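Local structure of CG14216 (Drosophila melanogaster, 3P9Y) at residues 67-70 with 71-75; 122-125 with 126-130; 149-152 with 153-156; 161-164 with 165-168. The protein is a phosphatase that removes phosphate from phosphoserine in the C-terminal domain of RNA polymerase II and probably acts in RNA processing and transcription termination. The protein carries 2 engineered substitutions. All coordinates share one frame; numbering follows the deposited sequence.

Contact 1: residues 67-70 with 71-75; sequences DIYR and DLESK
Asp71 begins the second half of this run of helix 65-82, and its N bonds back to Asp67 O at 3.0 Å. Its OD2 is hydrogen-bonded to Tyr59 OH on strand 57-59. Leu72 N bonds to Ile68 O, and both side chains pack against Leu89 of helix 85-95. The two side chains also meet, Ile68 CG2 lying 4.4 Å from Leu72 CD1. Glu73 carries the main side-chain pairing, with Tyr69. Its chain is extended, CG anti to the backbone N (chi1 -170°), and this lays the carboxylate beside the ring. Glu73 OE1 comes to the ring edge, 3.7 Å from Tyr69 CE2, with carboxylate and ring 81° apart. One water joins the ends: it donates to Glu73 OE2 at 2.7 Å and lies 2.9 Å from Tyr69 OH. A leucine in place of Glu73 would probably leave that water without its carboxylate acceptor and the tyrosine hydroxyl without the bridge. Ser74 N bonds to Arg70 O, while Ser74 OG donates to Asp71 O at 3.1 Å. Lys75 N reaches Asp71 O from the same face of the carbonyl plane as Ser74 OG. Lys75 NZ forms a salt bridge with Asp71 OD2 at 3.2 Å, from above the carboxylate plane. Asp71 OD2 thus has a hydroxyl and an ammonium as partners, which probably stabilises its negative charge.

Contact 2: residues 122-125 with 126-130; sequences LVVM and HMESM
Glu128 N donates to Val124 O at 2.9 Å, in a bond with an N-H...O angle of 152°. It is one of a series of i to i+4 bonds near the end of helix 117-128. His126 N holds Leu122 O in the same way, and Met127 N holds Val123 O. Ser129 N reaches Met125 O at 3.0 Å. The serine side chain adds a bond of its own. Ser129 OG donates to His126 O at 2.9 Å, tilted 25° from the carbonyl plane, while Ser129 N gives that oxygen a second, weak bond. This hydroxyl-to-carbonyl bond ties the chain back to the last turn near the end of the helix.

The clearest side-chain pairing is Val124 with Glu128. They lie side by side and point the same way. Val124 CG1 sits 3.9 Å from Glu128 CD, so a methyl group rests against the carboxylate carbon. Glu128 CG is anti to its carbonyl carbon (chi1 -77°), which places Glu128 CG 3.3 Å from Val124 O. Val124 also borders a bound imidazole, probably from the crystallisation liquor.

On the buried side, Met127 CG lies 4.5 Å from Val123 CG1. The helix is the crossover of the beta-alpha-beta unit made with strands 111-114 and 137-142. Val123 packs on Ile112 and Thr114 of the first strand and on Val140 of the second. Met127 continues this face onto Val138 and onto Leu196 of strand 192-197.

Contact 3: residues 149-152 with 153-156; sequences AEDA and LMGA
Asp151 O and Gly155 N form the shortest backbone hydrogen bond joining 149-152 to 153-156, at 2.8 Å. These residues are the first two turns of helix 149-167. Four carbonyls of the opening turn accept from amides one turn on. Met154 N reaches Glu150 O at 3.2 Å with an angle of 161° at the hydrogen. Ala156 N reaches Ala152 O at 3.0 Å. The bond from Leu153 N to Ala149 O is longer, 3.3 Å, and weak. Ala156 N also has a second, weak acceptor in Leu153 O. Farther along, Ala156 O accepts from the hydroxyl OG1 of Thr160, so this carbonyl has a side-chain partner.

Asp151 uses its carboxylate outside the two segments. OD2 takes a hydrogen bond from ND2 of Asn148, the residue just before the helix. OD1 stands 4.3 Å from Met154 CG. The methionine starts with CG anti to its carbonyl carbon (chi1 -60°), which puts CG 3.2 Å from Glu150 O. Its chain then bends twice.

Gly155 is buried and brings no side chain to this turn. Ala152 and Ala156 present small methyl groups to helix 22-32, where both touch Glu25 and Ala156 also meets Phe29.

Glu150 and Asp151 lie in the first turn, where the helix exposes amide N-H groups. Their negative charges would probably be favoured by the helix dipole, and the tie to Asn148 fastens one of them to the residue before the helix.

Contact 4: residues 161-164 with 165-168; sequences DMIN and MMAK
Ala167 N donates to Ile163 O at 2.8 Å, and the amide stands nearly along the C=O axis. This is the last part of helix 149-167 in the LMW PTP-like fold. Met165 N bonds to Asp161 O, and Met166 N to Met162 O at 3.1 Å. The pattern then loosens: Asn164 O receives only weak bonds from the next segment, from Ala167 N and from Lys168 N. Lys168 N also donates to Met165 O. Beyond the backbone, Asp161 OD2 forms a salt bridge with Arg187 NH1, and Ala167 O accepts from Ser8 OG.

Asn164 and Lys168 meet on the more open side. Lys168 CG lies 3.4 Å from Asn164 O, and its extended chain carries on past the amide group, with Lys168 CE 4.1 Å from Asn164 CG. An alanine in place of Asn164 lacks the amide, so the end of Lys168 would probably lose its neighbour and be freer to swing.

Met165 is partly exposed; it packs on Leu179 and Phe183 of helix 172-187 and lies near a bound tetraethylene glycol. Met162, Ile163 and Met166 form the buried group. Met162 and Met166 both reach Leu141 of strand 137-142. They cross at an angle, with Met166 CE 3.7 Å from Met162 CG. The Met166 chain is extended to SD and bends only at the last bond (chi3 -58°), turning its methyl back toward the preceding turn. That methyl, Met166 CE, lies 3.3 Å from Met162 O. On another side it presses on the isoleucine: Ile163 CD1 to Met166 CE is 3.5 Å, tighter than an ordinary carbon contact.

In the fold
Contacts 3 and 4 lie on one helix, 149-167, with nearest atoms about 5 Å apart. Contacts 2 and 4, about 24 Å apart between centres, pack on opposite faces of the sheet: contact 2 meets Ile112, Thr114, Val138 and Val140, contact 4 the alternate residues Ile111, Val113 and Leu141. Contact 1 stands apart on helix 65-82, its centre about 38 Å from that of contact 4. Contacts 1 and 3 are about 24 Å apart between centres, yet each touches the segment between strand 11-16 and helix 22-32: Ile68 meets Met20, and Ala152 meets Asn21. In LMW PTP-like folds this segment is the phosphate-binding loop, so these two residues probably lie next to it.

Contact 1: residues 67-70 with 71-75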
loop_
_atom_site.group_PDB
_atom_site.type_symbol
_atom_site.label_atom_id
_atom_site.label_comp_id
_atom_site.label_asym_id
_atom_site.label_seq_id
_atom_site.Cartn_x
_atom_site.Cartn_y
_atom_site.Cartn_z
ATOM N N ASP A 67 -7.523 -5.056 -18.113
ATOM C CA ASP A 67 -8.460 -4.288 -18.923
ATOM C C ASP A 67 -8.073 -2.815 -18.983
ATOM O O ASP A 67 -8.249 -2.168 -20.011
ATOM C CB ASP A 67 -9.882 -4.437 -18.389
ATOM C CG ASP A 67 -10.463 -5.805 -18.671
ATOM O OD1 ASP A 67 -9.925 -6.499 -19.557
ATOM O OD2 ASP A 67 -11.451 -6.186 -18.010
ATOM N N ILE A 68 -7.550 -2.284 -17.885
ATOM C CA ILE A 68 -7.067 -0.909 -17.880
ATOM C C ILE A 68 -5.877 -0.806 -18.825
ATOM O O ILE A 68 -5.733 0.172 -19.552
ATOM C CB ILE A 68 -6.665 -0.457 -16.465
ATOM C CG1 ILE A 68 -7.891 -0.480 -15.544
ATOM C CG2 ILE A 68 -6.046 0.933 -16.506
ATOM C CD1 ILE A 68 -7.584 -0.173 -14.097
ATOM N N TYR A 69 -5.038 -1.837 -18.812
ATOM C CA TYR A 69 -3.877 -1.927 -19.691
ATOM C C TYR A 69 -4.295 -1.863 -21.158
ATOM O O TYR A 69 -3.745 -1.088 -21.936
ATOM C CB TYR A 69 -3.142 -3.243 -19.431
ATOM C CG TYR A 69 -1.869 -3.422 -20.225
ATOM C CD1 TYR A 69 -0.628 -3.265 -19.625
ATOM C CD2 TYR A 69 -1.905 -3.761 -21.573
ATOM C CE1 TYR A 69 0.541 -3.434 -20.341
ATOM C CE2 TYR A 69 -0.737 -3.931 -22.301
ATOM C CZ TYR A 69 0.483 -3.768 -21.676
ATOM O OH TYR A 69 1.655 -3.934 -22.384
ATOM N N ARG A 70 -5.267 -2.693 -21.528
ATOM C CA ARG A 70 -5.773 -2.725 -22.895
ATOM C C ARG A 70 -6.345 -1.370 -23.265
ATOM O O ARG A 70 -6.139 -0.881 -24.374
ATOM C CB ARG A 70 -6.855 -3.795 -23.040
ATOM C CG ARG A 70 -6.324 -5.216 -23.077
ATOM C CD ARG A 70 -7.447 -6.231 -22.915
ATOM N NE ARG A 70 -6.984 -7.600 -23.127
ATOM C CZ ARG A 70 -7.035 -8.241 -24.292
ATOM N NH1 ARG A 70 -7.537 -7.647 -25.368
ATOM N NH2 ARG A 70 -6.587 -9.486 -24.381
ATOM N N ASP A 71 -7.052 -0.761 -22.319
ATOM C CA ASP A 71 -7.702 0.521 -22.546
ATOM C C ASP A 71 -6.699 1.601 -22.944
ATOM O O ASP A 71 -6.921 2.343 -23.901
ATOM C CB ASP A 71 -8.449 0.959 -21.290
ATOM C CG ASP A 71 -9.320 2.172 -21.529
ATOM O OD1 ASP A 71 -10.087 2.164 -22.514
ATOM O OD2 ASP A 71 -9.237 3.130 -20.734
ATOM N N LEU A 72 -5.598 1.689 -22.207
ATOM C CA LEU A 72 -4.604 2.725 -22.450
ATOM C C LEU A 72 -3.770 2.392 -23.682
ATOM O O LEU A 72 -3.264 3.285 -24.359
ATOM C CB LEU A 72 -3.689 2.889 -21.235
ATOM C CG LEU A 72 -4.360 3.299 -19.921
ATOM C CD1 LEU A 72 -3.318 3.461 -18.827
ATOM C CD2 LEU A 72 -5.162 4.583 -20.091
ATOM N N GLU A 73 -3.627 1.104 -23.963
ATOM C CA GLU A 73 -2.827 0.656 -25.094
ATOM C C GLU A 73 -3.477 1.092 -26.400
ATOM O O GLU A 73 -2.807 1.586 -27.307
ATOM C CB GLU A 73 -2.676 -0.866 -25.064
ATOM C CG GLU A 73 -1.663 -1.405 -26.055
ATOM C CD GLU A 73 -1.509 -2.911 -25.969
ATOM O OE1 GLU A 73 -2.487 -3.592 -25.586
ATOM O OE2 GLU A 73 -0.409 -3.413 -26.286
ATOM N N SER A 74 -4.792 0.916 -26.484
ATOM C CA SER A 74 -5.538 1.288 -27.678
ATOM C C SER A 74 -5.658 2.805 -27.784
ATOM O O SER A 74 -5.687 3.350 -28.884
ATOM C CB SER A 74 -6.925 0.641 -27.674
ATOM O OG SER A 74 -7.695 1.080 -26.570
ATOM N N LYS A 75 -5.723 3.482 -26.641
ATOM C CA LYS A 75 -5.767 4.941 -26.626
ATOM C C LYS A 75 -4.524 5.505 -27.295
ATOM O O LYS A 75 -4.617 6.291 -28.236
ATOM C CB LYS A 75 -5.858 5.472 -25.193
ATOM C CG LYS A 75 -7.277 5.592 -24.652
ATOM C CD LYS A 75 -7.281 6.238 -23.271
ATOM C CE LYS A 75 -8.674 6.690 -22.858
ATOM N NZ LYS A 75 -9.650 5.569 -22.810
HETATM O O HOH W 1 1.979 -3.141 -25.140
#

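Contact 2: residues 122-125 with 126-130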
loop_
_atom_site.group_PDB
_atom_site.type_symbol
_atom_site.label_atom_id
_atom_site.label_comp_id
_atom_site.label_asym_id
_atom_site.label_seq_id
_atom_site.Cartn_x
_atom_site.Cartn_y
_atom_site.Cartn_z
ATOM N N LEU A 122 -8.245 8.278 6.204
ATOM C CA LEU A 122 -9.377 7.524 5.678
ATOM C C LEU A 122 -9.393 6.120 6.274
ATOM O O LEU A 122 -10.450 5.592 6.621
ATOM C CB LEU A 122 -9.316 7.462 4.149
ATOM C CG LEU A 122 -9.622 8.790 3.447
ATOM C CD1 LEU A 122 -9.275 8.729 1.971
ATOM C CD2 LEU A 122 -11.092 9.170 3.637
ATOM N N VAL A 123 -8.213 5.524 6.400
ATOM C CA VAL A 123 -8.084 4.200 6.981
ATOM C C VAL A 123 -8.531 4.226 8.440
ATOM O O VAL A 123 -9.298 3.372 8.872
ATOM C CB VAL A 123 -6.627 3.688 6.891
ATOM C CG1 VAL A 123 -6.413 2.505 7.816
ATOM C CG2 VAL A 123 -6.272 3.325 5.444
ATOM N N VAL A 124 -8.054 5.213 9.192
ATOM C CA VAL A 124 -8.361 5.300 10.614
ATOM C C VAL A 124 -9.844 5.602 10.819
ATOM O O VAL A 124 -10.498 5.002 11.669
ATOM C CB VAL A 124 -7.490 6.363 11.313
ATOM C CG1 VAL A 124 -7.977 6.622 12.732
ATOM C CG2 VAL A 124 -6.025 5.925 11.325
ATOM N N MET A 125 -10.377 6.519 10.017
ATOM C CA MET A 125 -11.785 6.875 10.095
ATOM C C MET A 125 -12.632 5.638 9.834
ATOM O O MET A 125 -13.590 5.371 10.553
ATOM C CB MET A 125 -12.123 7.975 9.085
ATOM C CG MET A 125 -13.541 8.506 9.210
ATOM S SD MET A 125 -13.842 9.981 8.215
ATOM C CE MET A 125 -13.836 9.301 6.557
ATOM N N HIS A 126 -12.261 4.870 8.816
ATOM C CA HIS A 126 -13.020 3.681 8.450
ATOM C C HIS A 126 -12.995 2.645 9.567
ATOM O O HIS A 126 -14.018 2.034 9.880
ATOM C CB HIS A 126 -12.485 3.063 7.160
ATOM C CG HIS A 126 -13.175 1.790 6.785
ATOM N ND1 HIS A 126 -14.389 1.769 6.136
ATOM C CD2 HIS A 126 -12.840 0.498 7.001
ATOM C CE1 HIS A 126 -14.767 0.516 5.955
ATOM N NE2 HIS A 126 -13.845 -0.276 6.471
ATOM N N MET A 127 -11.825 2.457 10.168
ATOM C CA MET A 127 -11.658 1.489 11.242
ATOM C C MET A 127 -12.477 1.887 12.465
ATOM O O MET A 127 -13.056 1.038 13.141
ATOM C CB MET A 127 -10.182 1.388 11.630
ATOM C CG MET A 127 -9.313 0.606 10.651
ATOM S SD MET A 127 -9.701 -1.152 10.636
ATOM C CE MET A 127 -9.507 -1.579 12.365
ATOM N N GLU A 128 -12.515 3.184 12.746
ATOM C CA GLU A 128 -13.226 3.701 13.909
ATOM C C GLU A 128 -14.738 3.598 13.734
ATOM O O GLU A 128 -15.470 3.438 14.708
ATOM C CB GLU A 128 -12.819 5.152 14.179
ATOM C CG GLU A 128 -11.455 5.291 14.841
ATOM C CD GLU A 128 -11.078 6.735 15.122
ATOM O OE1 GLU A 128 -11.633 7.642 14.461
ATOM O OE2 GLU A 128 -10.219 6.963 16.000
ATOM N N SER A 129 -15.200 3.682 12.491
ATOM C CA SER A 129 -16.627 3.613 12.194
ATOM C C SER A 129 -17.175 2.217 12.455
ATOM O O SER A 129 -18.386 2.014 12.493
ATOM C CB SER A 129 -16.891 3.992 10.736
ATOM O OG SER A 129 -16.769 2.868 9.872
ATOM N N MET A 130 -16.275 1.256 12.618
ATOM C CA MET A 130 -16.659 -0.141 12.792
ATOM C C MET A 130 -16.625 -0.519 14.263
ATOM O O MET A 130 -15.609 -0.338 14.932
ATOM C CB MET A 130 -15.703 -1.046 12.009
ATOM C CG MET A 130 -15.592 -0.700 10.528
ATOM S SD MET A 130 -16.604 -1.748 9.466
ATOM C CE MET A 130 -15.862 -3.353 9.756
#

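Contact 3: residues 149-152 with 153-156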
loop_
_atom_site.group_PDB
_atom_site.type_symbol
_atom_site.label_atom_id
_atom_site.label_comp_id
_atom_site.label_asym_id
_atom_site.label_seq_id
_atom_site.Cartn_x
_atom_site.Cartn_y
_atom_site.Cartn_z
ATOM N N ALA A 149 7.093 6.756 -9.807
ATOM C CA ALA A 149 7.654 5.413 -9.909
ATOM C C ALA A 149 8.922 5.232 -9.071
ATOM O O ALA A 149 9.078 4.220 -8.397
ATOM C CB ALA A 149 7.925 5.065 -11.371
ATOM N N GLU A 150 9.821 6.211 -9.105
ATOM C CA GLU A 150 11.108 6.073 -8.426
ATOM C C GLU A 150 10.935 6.073 -6.908
ATOM O O GLU A 150 11.504 5.237 -6.205
ATOM C CB GLU A 150 12.069 7.194 -8.827
ATOM C CG GLU A 150 12.494 7.176 -10.286
ATOM C CD GLU A 150 11.676 8.121 -11.144
ATOM O OE1 GLU A 150 12.261 9.081 -11.691
ATOM O OE2 GLU A 150 10.449 7.917 -11.270
ATOM N N ASP A 151 10.154 7.021 -6.407
ATOM C CA ASP A 151 9.954 7.148 -4.971
ATOM C C ASP A 151 9.066 6.030 -4.433
ATOM O O ASP A 151 9.150 5.686 -3.262
ATOM C CB ASP A 151 9.376 8.521 -4.628
ATOM C CG ASP A 151 10.418 9.617 -4.700
ATOM O OD1 ASP A 151 11.504 9.435 -4.110
ATOM O OD2 ASP A 151 10.154 10.656 -5.346
ATOM N N ALA A 152 8.234 5.446 -5.288
ATOM C CA ALA A 152 7.421 4.310 -4.870
ATOM C C ALA A 152 8.328 3.130 -4.529
ATOM O O ALA A 152 8.112 2.427 -3.542
ATOM C CB ALA A 152 6.431 3.930 -5.954
ATOM N N LEU A 153 9.356 2.919 -5.342
ATOM C CA LEU A 153 10.307 1.845 -5.079
ATOM C C LEU A 153 11.108 2.134 -3.811
ATOM O O LEU A 153 11.337 1.235 -3.000
ATOM C CB LEU A 153 11.255 1.654 -6.265
ATOM C CG LEU A 153 12.277 0.534 -6.063
ATOM C CD1 LEU A 153 11.573 -0.810 -5.918
ATOM C CD2 LEU A 153 13.281 0.497 -7.215
ATOM N N MET A 154 11.533 3.384 -3.648
ATOM C CA MET A 154 12.272 3.795 -2.460
ATOM C C MET A 154 11.408 3.580 -1.223
ATOM O O MET A 154 11.887 3.137 -0.189
ATOM C CB MET A 154 12.653 5.272 -2.547
ATOM C CG MET A 154 13.533 5.639 -3.731
ATOM S SD MET A 154 15.259 5.196 -3.481
ATOM C CE MET A 154 15.295 3.491 -4.050
ATOM N N GLY A 155 10.128 3.903 -1.344
ATOM C CA GLY A 155 9.183 3.706 -0.261
ATOM C C GLY A 155 9.038 2.233 0.083
ATOM O O GLY A 155 8.873 1.871 1.248
ATOM N N ALA A 156 9.108 1.374 -0.926
ATOM C CA ALA A 156 8.962 -0.054 -0.694
ATOM C C ALA A 156 10.126 -0.552 0.149
ATOM O O ALA A 156 9.940 -1.350 1.056
ATOM C CB ALA A 156 8.886 -0.806 -2.011
#

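Contact 4: residues 161-164 with 165-168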
loop_
_atom_site.group_PDB
_atom_site.type_symbol
_atom_site.label_atom_id
_atom_site.label_comp_id
_atom_site.label_asym_id
_atom_site.label_seq_id
_atom_site.Cartn_x
_atom_site.Cartn_y
_atom_site.Cartn_z
ATOM N N ASP A 161 11.915 -2.248 5.476
ATOM C CA ASP A 161 12.819 -2.156 6.621
ATOM C C ASP A 161 12.025 -2.004 7.911
ATOM O O ASP A 161 12.364 -2.602 8.934
ATOM C CB ASP A 161 13.774 -0.973 6.479
ATOM C CG ASP A 161 14.801 -1.176 5.384
ATOM O OD1 ASP A 161 15.117 -2.340 5.058
ATOM O OD2 ASP A 161 15.298 -0.164 4.854
ATOM N N MET A 162 10.969 -1.201 7.860
ATOM C CA MET A 162 10.149 -0.968 9.043
ATOM C C MET A 162 9.442 -2.250 9.478
ATOM O O MET A 162 9.441 -2.593 10.658
ATOM C CB MET A 162 9.117 0.119 8.775
ATOM C CG MET A 162 8.284 0.440 9.996
ATOM S SD MET A 162 7.051 1.717 9.704
ATOM C CE MET A 162 5.882 0.840 8.665
ATOM N N ILE A 163 8.838 -2.955 8.524
ATOM C CA ILE A 163 8.094 -4.172 8.836
ATOM C C ILE A 163 9.051 -5.255 9.328
ATOM O O ILE A 163 8.751 -5.982 10.263
ATOM C CB ILE A 163 7.309 -4.697 7.617
ATOM C CG1 ILE A 163 6.284 -3.659 7.143
ATOM C CG2 ILE A 163 6.616 -6.011 7.961
ATOM C CD1 ILE A 163 5.121 -3.438 8.101
ATOM N N ASN A 164 10.210 -5.353 8.688
ATOM C CA ASN A 164 11.228 -6.304 9.100
ATOM C C ASN A 164 11.599 -6.101 10.567
ATOM O O ASN A 164 11.720 -7.061 11.318
ATOM C CB ASN A 164 12.464 -6.167 8.212
ATOM C CG ASN A 164 13.450 -7.292 8.411
ATOM O OD1 ASN A 164 13.107 -8.472 8.268
ATOM N ND2 ASN A 164 14.692 -6.940 8.742
ATOM N N MET A 165 11.759 -4.843 10.968
ATOM C CA MET A 165 12.113 -4.501 12.340
ATOM C C MET A 165 11.027 -4.974 13.310
ATOM O O MET A 165 11.307 -5.593 14.342
ATOM C CB MET A 165 12.307 -2.983 12.460
ATOM C CG MET A 165 12.481 -2.470 13.890
ATOM S SD MET A 165 12.506 -0.659 13.998
ATOM C CE MET A 165 10.871 -0.267 13.382
ATOM N N MET A 166 9.781 -4.690 12.967
ATOM C CA MET A 166 8.667 -5.027 13.833
ATOM C C MET A 166 8.425 -6.531 13.892
ATOM O O MET A 166 7.949 -7.039 14.903
ATOM C CB MET A 166 7.421 -4.284 13.371
ATOM C CG MET A 166 7.553 -2.784 13.591
ATOM S SD MET A 166 6.166 -1.869 12.929
ATOM C CE MET A 166 6.216 -2.363 11.211
ATOM N N ALA A 167 8.784 -7.232 12.822
ATOM C CA ALA A 167 8.610 -8.680 12.749
ATOM C C ALA A 167 9.557 -9.391 13.706
ATOM O O ALA A 167 9.304 -10.520 14.113
ATOM C CB ALA A 167 8.835 -9.178 11.320
ATOM N N LYS A 168 10.651 -8.728 14.062
ATOM C CA LYS A 168 11.636 -9.321 14.953
ATOM C C LYS A 168 11.232 -9.204 16.420
ATOM O O LYS A 168 11.885 -9.775 17.294
ATOM C CB LYS A 168 13.005 -8.676 14.737
ATOM C CG LYS A 168 13.627 -8.997 13.386
ATOM C CD LYS A 168 14.874 -8.160 13.138
ATOM C CE LYS A 168 15.479 -8.455 11.777
ATOM N NZ LYS A 168 16.566 -7.486 11.435
#